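Long-range contacts in Mgp-operon protein 3 (Mycoplasma pneumoniae, PDB 6RJ1), which probably helps the bacterium attach to sugar-bearing receptors on human airway cells, as the extracellular adhesin P40/P90: residues E265-L270 with S354-T359; Q449-S454 with S475-V480; T491-T496 with P536-A541. All coordinates share one frame; numbering follows the deposited sequence.

Interaction 1 of 3, residues E265-L270 with S354-T359; sequences ENDAPL and SKYLNT
The C-terminal end of helix 253-267 docks on strand 356-358, and Asp267, the helix's last residue, meets the backbone of Ser354, Lys355 and Tyr356 there. With CG anti to its own backbone N (chi1 -173°), the Asp267 carboxylate reaches across to three successive amides. OD2 accepts from Lys355 N at 2.8 Å, on the syn side and somewhat out of the carboxylate plane. It also accepts from Tyr356 N at 2.9 Å, here nearly in line with its C-O bond. OD1 takes the hydroxyl Ser354 OG at 2.9 Å and the more distant Ser354 N at 3.3 Å, both syn. An aspartate suits this place because its two oxygens offer several lone pairs on a stem short enough to lie close to the strand.

Next comes Ala268, the first residue to leave helical geometry. Its methyl CB packs 3.4 Å from Tyr356 O and also lies near Tyr356 CB, a fit that a small side chain makes easily. Its carbonyl turns to Asn358, whose ND2 donates to Ala268 O at 2.8 Å, with the acceptor close to the amide plane. The OD1 of the same amide lies 3.6 Å from Leu270 CD1, the two side chains crossing at about a right angle, and makes a weak bond to Ala360 N at the start of helix 360-365. Tyr356 sends its hydroxyl back to Glu260 of helix 253-267, while Ala268 and Asn358 also touch Tyr239 of the paired strand 239-241.

A carboxylate at a helix C-terminus would be expected to be disfavoured by the helix dipole. The cluster of donors, with Lys355 NZ 4.1 Å from Asp267 OD1 but not in a salt bridge, probably offsets that cost and favours the ionised form.

Interaction 2 of 3, residues Q449-S454 with S475-V480; sequences QLYHTS and SLWYWV
Trp477 reaches from its strand to Leu450, Tyr451 and Ser454 on helix 446-454, and its indole carries much of the contact. Its CB packs against Thr491 O of the next strand. CG stands between the backbone N and the carbonyl carbon (chi1 54°), and from there the indole extends to the helix. Of the five-membered ring, CD1 comes 3.7 Å from Ser454 OG, and NE1 donates to the same OG at 2.8 Å, a weak bond because the N-H is bent (127°). Serine suits the spot: OG passes its own proton to Tyr451 O one turn back, at 2.7 Å, while receiving the indole. Farther out, CZ2 lies 3.7 Å from Tyr451 N, with Tyr451 CA at the ring edge, and CH2 reaches Leu450 CB at 3.8 Å. A water sits over the centre of one indole face; it accepts from Leu476 N at 2.8 Å and donates weakly to Leu450 O.

Trp479 brings its six-membered ring edge to Ser454 OG, and its CH2 meets Tyr451 CE1 at 3.6 Å; its NE1 bonds Ala135 O, as Tyr451 OH bonds Leu134 O. The axes of the segments 449-454 and 477-480 approach to 9.5 Å at 45°. In the mixed sheet this strand runs between 464-468 and 487-492; Trp477 and Trp479 meet helix 446-454, whereas Tyr478 and Val480 touch helix 701-712.

Interaction 3 of 3, residues T491-T496 with P536-A541; sequences TWWAKT and PAYLIA
Trp493 presents a broad indole face that receives the edge of Tyr538, while Pro536 and Ile540 meet other parts of the same side chain. The pair is a T-shaped (edge-to-face) contact, with ring centroids 4.9 Å apart and planes at 66°. The bump is the CD2-CE2 side of the phenol ring. Tyr538 CD2 stands above the indole, displaced toward its rim, and comes 3.5 Å from Trp493 CD2 at the ring fusion; the neighbouring CE2 lies 3.7 Å from Trp493 CE3. Tryptophan suits this place because its large flat surface gives a whole ring edge something to press on, and tyrosine because its C-H edge suits an aromatic face, while its hydroxyl tip can still bind water.

Around this centre smaller shapes fit. Ile540 ends in a methyl, CD1, that reaches Trp493 CZ2 on the benzene part of the indole at 3.9 Å, coming in obliquely. At the stem of the tryptophan, Pro536 O lies 3.3 Å from Trp493 CB. Beside it, Ala494 CB abuts Pro536 CB at 4.2 Å, a small methyl meeting a compact ring, with the backbones close enough to share a water. That water accepts from Ala494 N and donates to Pro536 O at 2.7 Å, satisfying polar groups in a buried place. A second water lies between Tyr538 OH, at 2.9 Å, and Thr496 O. The turn itself is held at Trp492 O, which takes Lys495 N and Thr496 OG1 on opposite faces of its plane.

The turn 493-495 leads from strand 487-492 into strand 496-498, which pairs with 723-732. Strand 538-546 pairs with 549-563, whose Ala554 and Ala559 touch Ile540 and Pro536, so the contact spans a junction between two mixed sheets.

Interactions 2 and 3 form one continuous buried region, their centres about 9 Å apart. Strands 477-482 and 487-492 are antiparallel neighbours in one sheet, and Tyr478 O lies 2.7 Å from Thr491 N, a probable hydrogen bond. Tyr478 OH similarly meets Thr496 OG1 at 2.7 Å, while the rings of Trp477 and Trp492 meet nearly at a right angle. Interaction 1 stands apart: its centre lies about 29 Å from that of interaction 2 and about 33 Å from that of interaction 3, with nearest atoms about 11 and 15 Å away. It is peripheral and partly exposed, whereas interactions 2 and 3 lie near the centre of the folded chain.

Interaction 1 of 3, residues E265-L270 with S354-T359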
loop_
_atom_site.group_PDB
_atom_site.type_symbol
_atom_site.label_atom_id
_atom_site.label_comp_id
_atom_site.label_asym_id
_atom_site.label_seq_id
_atom_site.Cartn_x
_atom_site.Cartn_y
_atom_site.Cartn_z
ATOM N N GLU A 265 -8.486 -24.949 -12.069
ATOM C CA GLU A 265 -8.901 -24.718 -13.458
ATOM C C GLU A 265 -10.311 -25.255 -13.720
ATOM O O GLU A 265 -11.114 -24.580 -14.370
ATOM C CB GLU A 265 -7.900 -25.355 -14.442
ATOM C CG GLU A 265 -6.620 -24.558 -14.632
ATOM C CD GLU A 265 -5.476 -25.242 -15.359
ATOM O OE1 GLU A 265 -4.508 -24.534 -15.720
ATOM O OE2 GLU A 265 -5.533 -26.478 -15.564
ATOM N N ASN A 266 -10.610 -26.458 -13.195
ATOM C CA ASN A 266 -11.907 -27.117 -13.349
ATOM C C ASN A 266 -12.984 -26.480 -12.469
ATOM O O ASN A 266 -14.124 -26.320 -12.925
ATOM C CB ASN A 266 -11.794 -28.622 -13.060
ATOM C CG ASN A 266 -10.852 -29.385 -13.969
ATOM O OD1 ASN A 266 -10.723 -29.109 -15.173
ATOM N ND2 ASN A 266 -10.176 -30.377 -13.403
ATOM N N ASP A 267 -12.621 -26.120 -11.215
ATOM C CA ASP A 267 -13.525 -25.507 -10.239
ATOM C C ASP A 267 -13.883 -24.059 -10.574
ATOM O O ASP A 267 -15.031 -23.653 -10.375
ATOM C CB ASP A 267 -12.943 -25.596 -8.818
ATOM C CG ASP A 267 -13.893 -25.144 -7.722
ATOM O OD1 ASP A 267 -14.955 -25.792 -7.546
ATOM O OD2 ASP A 267 -13.572 -24.151 -7.031
ATOM N N ALA A 268 -12.904 -23.282 -11.063
ATOM C CA ALA A 268 -13.076 -21.866 -11.378
ATOM C C ALA A 268 -12.659 -21.490 -12.820
ATOM O O ALA A 268 -11.710 -20.722 -12.996
ATOM C CB ALA A 268 -12.320 -21.017 -10.356
ATOM N N PRO A 269 -13.349 -21.972 -13.878
ATOM C CA PRO A 269 -12.934 -21.579 -15.238
ATOM C C PRO A 269 -13.338 -20.150 -15.611
ATOM O O PRO A 269 -14.302 -19.609 -15.070
ATOM C CB PRO A 269 -13.629 -22.610 -16.134
ATOM C CG PRO A 269 -14.824 -23.017 -15.376
ATOM C CD PRO A 269 -14.515 -22.881 -13.912
ATOM N N LEU A 270 -12.603 -19.551 -16.553
ATOM C CA LEU A 270 -12.869 -18.214 -17.079
ATOM C C LEU A 270 -14.101 -18.277 -17.993
ATOM O O LEU A 270 -14.414 -19.353 -18.515
ATOM C CB LEU A 270 -11.635 -17.749 -17.872
ATOM C CG LEU A 270 -11.531 -16.271 -18.237
ATOM C CD1 LEU A 270 -11.156 -15.438 -17.042
ATOM C CD2 LEU A 270 -10.503 -16.066 -19.323
ATOM N N SER A 354 -16.608 -23.590 -5.769
ATOM C CA SER A 354 -16.786 -24.080 -4.403
ATOM C C SER A 354 -15.480 -24.090 -3.601
ATOM O O SER A 354 -15.524 -24.182 -2.371
ATOM C CB SER A 354 -17.398 -25.478 -4.431
ATOM O OG SER A 354 -16.640 -26.339 -5.266
ATOM N N LYS A 355 -14.324 -23.992 -4.287
ATOM C CA LYS A 355 -13.008 -24.005 -3.643
ATOM C C LYS A 355 -12.177 -22.761 -3.991
ATOM O O LYS A 355 -11.525 -22.194 -3.108
ATOM C CB LYS A 355 -12.238 -25.303 -3.985
ATOM C CG LYS A 355 -12.905 -26.576 -3.486
ATOM C CD LYS A 355 -12.039 -27.815 -3.711
ATOM C CE LYS A 355 -12.870 -29.043 -4.028
ATOM N NZ LYS A 355 -13.807 -28.885 -5.178
ATOM N N TYR A 356 -12.205 -22.348 -5.275
ATOM C CA TYR A 356 -11.434 -21.212 -5.801
ATOM C C TYR A 356 -12.267 -20.210 -6.593
ATOM O O TYR A 356 -13.315 -20.556 -7.140
ATOM C CB TYR A 356 -10.281 -21.700 -6.706
ATOM C CG TYR A 356 -9.287 -22.608 -6.021
ATOM C CD1 TYR A 356 -8.198 -22.084 -5.327
ATOM C CD2 TYR A 356 -9.415 -23.992 -6.089
ATOM C CE1 TYR A 356 -7.278 -22.919 -4.689
ATOM C CE2 TYR A 356 -8.501 -24.837 -5.457
ATOM C CZ TYR A 356 -7.434 -24.295 -4.756
ATOM O OH TYR A 356 -6.539 -25.124 -4.126
ATOM N N LEU A 357 -11.749 -18.973 -6.688
ATOM C CA LEU A 357 -12.327 -17.883 -7.467
ATOM C C LEU A 357 -11.364 -17.558 -8.606
ATOM O O LEU A 357 -10.149 -17.592 -8.406
ATOM C CB LEU A 357 -12.507 -16.604 -6.622
ATOM C CG LEU A 357 -13.433 -16.644 -5.413
ATOM C CD1 LEU A 357 -13.037 -15.570 -4.415
ATOM C CD2 LEU A 357 -14.904 -16.502 -5.816
ATOM N N ASN A 358 -11.904 -17.223 -9.785
ATOM C CA ASN A 358 -11.114 -16.804 -10.941
ATOM C C ASN A 358 -11.187 -15.274 -10.927
ATOM O O ASN A 358 -12.250 -14.695 -11.185
ATOM C CB ASN A 358 -11.687 -17.399 -12.238
ATOM C CG ASN A 358 -10.780 -17.309 -13.439
ATOM O OD1 ASN A 358 -10.138 -16.284 -13.705
ATOM N ND2 ASN A 358 -10.720 -18.385 -14.212
ATOM N N THR A 359 -10.084 -14.626 -10.537
ATOM C CA THR A 359 -10.051 -13.169 -10.405
ATOM C C THR A 359 -9.216 -12.501 -11.506
ATOM O O THR A 359 -8.646 -11.427 -11.284
ATOM C CB THR A 359 -9.623 -12.770 -8.991
ATOM O OG1 THR A 359 -8.409 -13.451 -8.659
ATOM C CG2 THR A 359 -10.698 -13.065 -7.945
#

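Interaction 2 of 3, residues Q449-S454 with S475-V480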
loop_
_atom_site.group_PDB
_atom_site.type_symbol
_atom_site.label_atom_id
_atom_site.label_comp_id
_atom_site.label_asym_id
_atom_site.label_seq_id
_atom_site.Cartn_x
_atom_site.Cartn_y
_atom_site.Cartn_z
ATOM N N GLN A 449 5.492 -8.445 -12.842
ATOM C CA GLN A 449 4.283 -7.851 -12.269
ATOM C C GLN A 449 4.635 -6.721 -11.343
ATOM O O GLN A 449 3.935 -5.716 -11.342
ATOM C CB GLN A 449 3.417 -8.881 -11.528
ATOM C CG GLN A 449 3.011 -10.110 -12.339
ATOM C CD GLN A 449 2.000 -9.875 -13.434
ATOM O OE1 GLN A 449 1.652 -8.741 -13.796
ATOM N NE2 GLN A 449 1.501 -10.968 -13.982
ATOM N N LEU A 450 5.730 -6.870 -10.578
ATOM C CA LEU A 450 6.210 -5.829 -9.677
ATOM C C LEU A 450 6.741 -4.643 -10.485
ATOM O O LEU A 450 6.496 -3.502 -10.091
ATOM C CB LEU A 450 7.267 -6.348 -8.686
ATOM C CG LEU A 450 6.803 -7.340 -7.619
ATOM C CD1 LEU A 450 7.984 -8.029 -6.975
ATOM C CD2 LEU A 450 5.928 -6.681 -6.580
ATOM N N TYR A 451 7.405 -4.891 -11.636
ATOM C CA TYR A 451 7.874 -3.784 -12.468
ATOM C C TYR A 451 6.702 -2.999 -13.067
ATOM O O TYR A 451 6.648 -1.774 -12.918
ATOM C CB TYR A 451 8.883 -4.220 -13.551
ATOM C CG TYR A 451 9.316 -3.059 -14.427
ATOM C CD1 TYR A 451 10.286 -2.154 -13.993
ATOM C CD2 TYR A 451 8.687 -2.804 -15.645
ATOM C CE1 TYR A 451 10.637 -1.047 -14.762
ATOM C CE2 TYR A 451 9.026 -1.696 -16.418
ATOM C CZ TYR A 451 10.005 -0.826 -15.975
ATOM O OH TYR A 451 10.342 0.252 -16.748
ATOM N N HIS A 452 5.768 -3.710 -13.736
ATOM C CA HIS A 452 4.581 -3.130 -14.375
ATOM C C HIS A 452 3.702 -2.346 -13.401
ATOM O O HIS A 452 3.265 -1.251 -13.740
ATOM C CB HIS A 452 3.774 -4.215 -15.092
ATOM C CG HIS A 452 2.745 -3.674 -16.031
ATOM N ND1 HIS A 452 1.421 -3.589 -15.668
ATOM C CD2 HIS A 452 2.885 -3.206 -17.292
ATOM C CE1 HIS A 452 0.791 -3.084 -16.715
ATOM N NE2 HIS A 452 1.634 -2.836 -17.717
ATOM N N THR A 453 3.469 -2.879 -12.187
ATOM C CA THR A 453 2.671 -2.184 -11.169
ATOM C C THR A 453 3.440 -1.014 -10.512
ATOM O O THR A 453 2.807 -0.053 -10.095
ATOM C CB THR A 453 2.082 -3.160 -10.127
ATOM O OG1 THR A 453 3.121 -3.941 -9.536
ATOM C CG2 THR A 453 0.997 -4.064 -10.700
ATOM N N SER A 454 4.786 -1.087 -10.415
ATOM C CA SER A 454 5.597 -0.027 -9.791
ATOM C C SER A 454 5.636 1.296 -10.588
ATOM O O SER A 454 5.952 2.347 -10.021
ATOM C CB SER A 454 7.010 -0.511 -9.487
ATOM O OG SER A 454 7.747 -0.782 -10.667
ATOM N N SER A 475 4.854 -2.371 -3.816
ATOM C CA SER A 475 5.980 -1.987 -4.654
ATOM C C SER A 475 7.260 -1.976 -3.826
ATOM O O SER A 475 7.271 -1.464 -2.710
ATOM C CB SER A 475 5.723 -0.647 -5.334
ATOM O OG SER A 475 5.555 0.411 -4.409
ATOM N N LEU A 476 8.327 -2.574 -4.372
ATOM C CA LEU A 476 9.617 -2.727 -3.721
ATOM C C LEU A 476 10.623 -1.630 -4.060
ATOM O O LEU A 476 11.692 -1.553 -3.441
ATOM C CB LEU A 476 10.187 -4.123 -4.047
ATOM C CG LEU A 476 9.759 -5.291 -3.138
ATOM C CD1 LEU A 476 8.270 -5.647 -3.302
ATOM C CD2 LEU A 476 10.569 -6.517 -3.439
ATOM N N TRP A 477 10.289 -0.778 -5.033
ATOM C CA TRP A 477 11.181 0.294 -5.479
ATOM C C TRP A 477 10.428 1.527 -5.981
ATOM O O TRP A 477 9.205 1.485 -6.150
ATOM C CB TRP A 477 12.160 -0.237 -6.543
ATOM C CG TRP A 477 11.471 -0.905 -7.694
ATOM C CD1 TRP A 477 10.830 -0.294 -8.734
ATOM C CD2 TRP A 477 11.335 -2.317 -7.908
ATOM N NE1 TRP A 477 10.324 -1.237 -9.597
ATOM C CE2 TRP A 477 10.609 -2.490 -9.109
ATOM C CE3 TRP A 477 11.780 -3.456 -7.217
ATOM C CZ2 TRP A 477 10.304 -3.755 -9.622
ATOM C CZ3 TRP A 477 11.470 -4.711 -7.722
ATOM C CH2 TRP A 477 10.736 -4.851 -8.907
ATOM N N TYR A 478 11.161 2.628 -6.210
ATOM C CA TYR A 478 10.609 3.899 -6.693
ATOM C C TYR A 478 11.661 4.647 -7.500
ATOM O O TYR A 478 12.849 4.395 -7.333
ATOM C CB TYR A 478 10.103 4.759 -5.519
ATOM C CG TYR A 478 11.191 5.178 -4.549
ATOM C CD1 TYR A 478 11.644 4.307 -3.561
ATOM C CD2 TYR A 478 11.753 6.452 -4.608
ATOM C CE1 TYR A 478 12.639 4.686 -2.666
ATOM C CE2 TYR A 478 12.749 6.843 -3.717
ATOM C CZ TYR A 478 13.184 5.958 -2.741
ATOM O OH TYR A 478 14.158 6.339 -1.853
ATOM N N TRP A 479 11.238 5.572 -8.352
ATOM C CA TRP A 479 12.163 6.330 -9.185
ATOM C C TRP A 479 12.315 7.780 -8.786
ATOM O O TRP A 479 11.359 8.398 -8.340
ATOM C CB TRP A 479 11.726 6.270 -10.653
ATOM C CG TRP A 479 12.147 5.019 -11.344
ATOM C CD1 TRP A 479 13.312 4.809 -12.020
ATOM C CD2 TRP A 479 11.407 3.794 -11.425
ATOM N NE1 TRP A 479 13.349 3.523 -12.513
ATOM C CE2 TRP A 479 12.179 2.885 -12.184
ATOM C CE3 TRP A 479 10.159 3.374 -10.932
ATOM C CZ2 TRP A 479 11.747 1.584 -12.457
ATOM C CZ3 TRP A 479 9.733 2.085 -11.208
ATOM C CH2 TRP A 479 10.520 1.206 -11.960
ATOM N N VAL A 480 13.527 8.305 -8.951
ATOM C CA VAL A 480 13.917 9.705 -8.826
ATOM C C VAL A 480 14.842 9.885 -10.048
ATOM O O VAL A 480 15.988 9.407 -10.050
ATOM C CB VAL A 480 14.595 10.125 -7.491
ATOM C CG1 VAL A 480 15.045 11.586 -7.555
ATOM C CG2 VAL A 480 13.674 9.910 -6.300
HETATM O O HOH W 1 7.824 -3.263 -7.071
#

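Interaction 3 of 3, residues T491-T496 with P536-A541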
loop_
_atom_site.group_PDB
_atom_site.type_symbol
_atom_site.label_atom_id
_atom_site.label_comp_id
_atom_site.label_asym_id
_atom_site.label_seq_id
_atom_site.Cartn_x
_atom_site.Cartn_y
_atom_site.Cartn_z
ATOM N N THR A 491 15.224 3.193 -6.972
ATOM C CA THR A 491 15.787 3.128 -5.623
ATOM C C THR A 491 14.968 2.084 -4.873
ATOM O O THR A 491 13.742 2.114 -4.936
ATOM C CB THR A 491 15.685 4.493 -4.915
ATOM O OG1 THR A 491 16.148 5.525 -5.786
ATOM C CG2 THR A 491 16.443 4.532 -3.585
ATOM N N TRP A 492 15.643 1.168 -4.162
ATOM C CA TRP A 492 14.985 0.133 -3.364
ATOM C C TRP A 492 14.355 0.745 -2.123
ATOM O O TRP A 492 14.998 1.567 -1.465
ATOM C CB TRP A 492 16.010 -0.916 -2.919
ATOM C CG TRP A 492 16.554 -1.750 -4.032
ATOM C CD1 TRP A 492 17.741 -1.582 -4.681
ATOM C CD2 TRP A 492 15.942 -2.910 -4.604
ATOM N NE1 TRP A 492 17.904 -2.564 -5.627
ATOM C CE2 TRP A 492 16.810 -3.391 -5.608
ATOM C CE3 TRP A 492 14.741 -3.597 -4.362
ATOM C CZ2 TRP A 492 16.520 -4.530 -6.365
ATOM C CZ3 TRP A 492 14.447 -4.716 -5.125
ATOM C CH2 TRP A 492 15.332 -5.174 -6.109
ATOM N N TRP A 493 13.125 0.319 -1.771
ATOM C CA TRP A 493 12.480 0.770 -0.536
ATOM C C TRP A 493 13.234 0.225 0.694
ATOM O O TRP A 493 13.340 0.926 1.706
ATOM C CB TRP A 493 11.005 0.365 -0.485
ATOM C CG TRP A 493 10.083 1.324 -1.177
ATOM C CD1 TRP A 493 9.248 1.046 -2.219
ATOM C CD2 TRP A 493 9.894 2.713 -0.867
ATOM N NE1 TRP A 493 8.544 2.169 -2.574
ATOM C CE2 TRP A 493 8.917 3.209 -1.759
ATOM C CE3 TRP A 493 10.444 3.587 0.095
ATOM C CZ2 TRP A 493 8.501 4.548 -1.743
ATOM C CZ3 TRP A 493 10.019 4.907 0.124
ATOM C CH2 TRP A 493 9.069 5.382 -0.795
ATOM N N ALA A 494 13.798 -1.002 0.573
ATOM C CA ALA A 494 14.591 -1.679 1.605
ATOM C C ALA A 494 15.879 -0.919 1.922
ATOM O O ALA A 494 16.482 -1.154 2.969
ATOM C CB ALA A 494 14.910 -3.106 1.177
ATOM N N LYS A 495 16.310 -0.032 1.009
ATOM C CA LYS A 495 17.501 0.810 1.170
ATOM C C LYS A 495 17.093 2.270 1.494
ATOM O O LYS A 495 17.951 3.152 1.536
ATOM C CB LYS A 495 18.398 0.735 -0.071
ATOM C CG LYS A 495 19.248 -0.522 -0.131
ATOM C CD LYS A 495 19.927 -0.717 -1.483
ATOM C CE LYS A 495 21.232 0.028 -1.618
ATOM N NZ LYS A 495 22.042 -0.467 -2.769
ATOM N N THR A 496 15.775 2.511 1.730
ATOM C CA THR A 496 15.243 3.821 2.105
ATOM C C THR A 496 14.698 3.735 3.526
ATOM O O THR A 496 13.593 3.229 3.750
ATOM C CB THR A 496 14.223 4.355 1.088
ATOM O OG1 THR A 496 14.751 4.242 -0.230
ATOM C CG2 THR A 496 13.847 5.802 1.356
ATOM N N PRO A 536 10.821 -3.336 3.087
ATOM C CA PRO A 536 10.971 -3.456 1.632
ATOM C C PRO A 536 9.803 -3.011 0.752
ATOM O O PRO A 536 10.023 -2.740 -0.419
ATOM C CB PRO A 536 11.178 -4.958 1.463
ATOM C CG PRO A 536 10.266 -5.536 2.492
ATOM C CD PRO A 536 10.410 -4.625 3.681
ATOM N N ALA A 537 8.567 -3.058 1.253
ATOM C CA ALA A 537 7.411 -2.788 0.414
ATOM C C ALA A 537 6.382 -1.853 1.004
ATOM O O ALA A 537 6.218 -1.768 2.226
ATOM C CB ALA A 537 6.754 -4.099 0.011
ATOM N N TYR A 538 5.677 -1.153 0.098
ATOM C CA TYR A 538 4.620 -0.208 0.425
ATOM C C TYR A 538 3.479 -0.281 -0.582
ATOM O O TYR A 538 3.702 -0.606 -1.750
ATOM C CB TYR A 538 5.192 1.230 0.498
ATOM C CG TYR A 538 6.194 1.425 1.619
ATOM C CD1 TYR A 538 5.773 1.690 2.919
ATOM C CD2 TYR A 538 7.564 1.283 1.392
ATOM C CE1 TYR A 538 6.687 1.815 3.963
ATOM C CE2 TYR A 538 8.486 1.401 2.428
ATOM C CZ TYR A 538 8.045 1.680 3.709
ATOM O OH TYR A 538 8.965 1.800 4.723
ATOM N N LEU A 539 2.245 0.023 -0.113
ATOM C CA LEU A 539 1.007 0.146 -0.916
ATOM C C LEU A 539 0.707 1.655 -0.964
ATOM O O LEU A 539 0.061 2.209 -0.075
ATOM C CB LEU A 539 -0.139 -0.676 -0.312
ATOM C CG LEU A 539 0.095 -2.186 -0.304
ATOM C CD1 LEU A 539 -0.067 -2.754 1.080
ATOM C CD2 LEU A 539 -0.791 -2.892 -1.317
ATOM N N ILE A 540 1.315 2.320 -1.956
ATOM C CA ILE A 540 1.365 3.772 -2.167
ATOM C C ILE A 540 -0.002 4.393 -2.422
ATOM O O ILE A 540 -0.584 4.169 -3.480
ATOM C CB ILE A 540 2.401 4.122 -3.297
ATOM C CG1 ILE A 540 3.773 3.422 -3.072
ATOM C CG2 ILE A 540 2.556 5.637 -3.528
ATOM C CD1 ILE A 540 4.672 3.947 -1.929
ATOM N N ALA A 541 -0.469 5.239 -1.485
ATOM C CA ALA A 541 -1.732 5.974 -1.614
ATOM C C ALA A 541 -1.591 7.140 -2.612
ATOM O O ALA A 541 -2.588 7.593 -3.179
ATOM C CB ALA A 541 -2.173 6.497 -0.262
HETATM O O HOH W 2 12.575 -2.881 -1.315
HETATM O O HOH W 3 11.787 1.292 4.281
#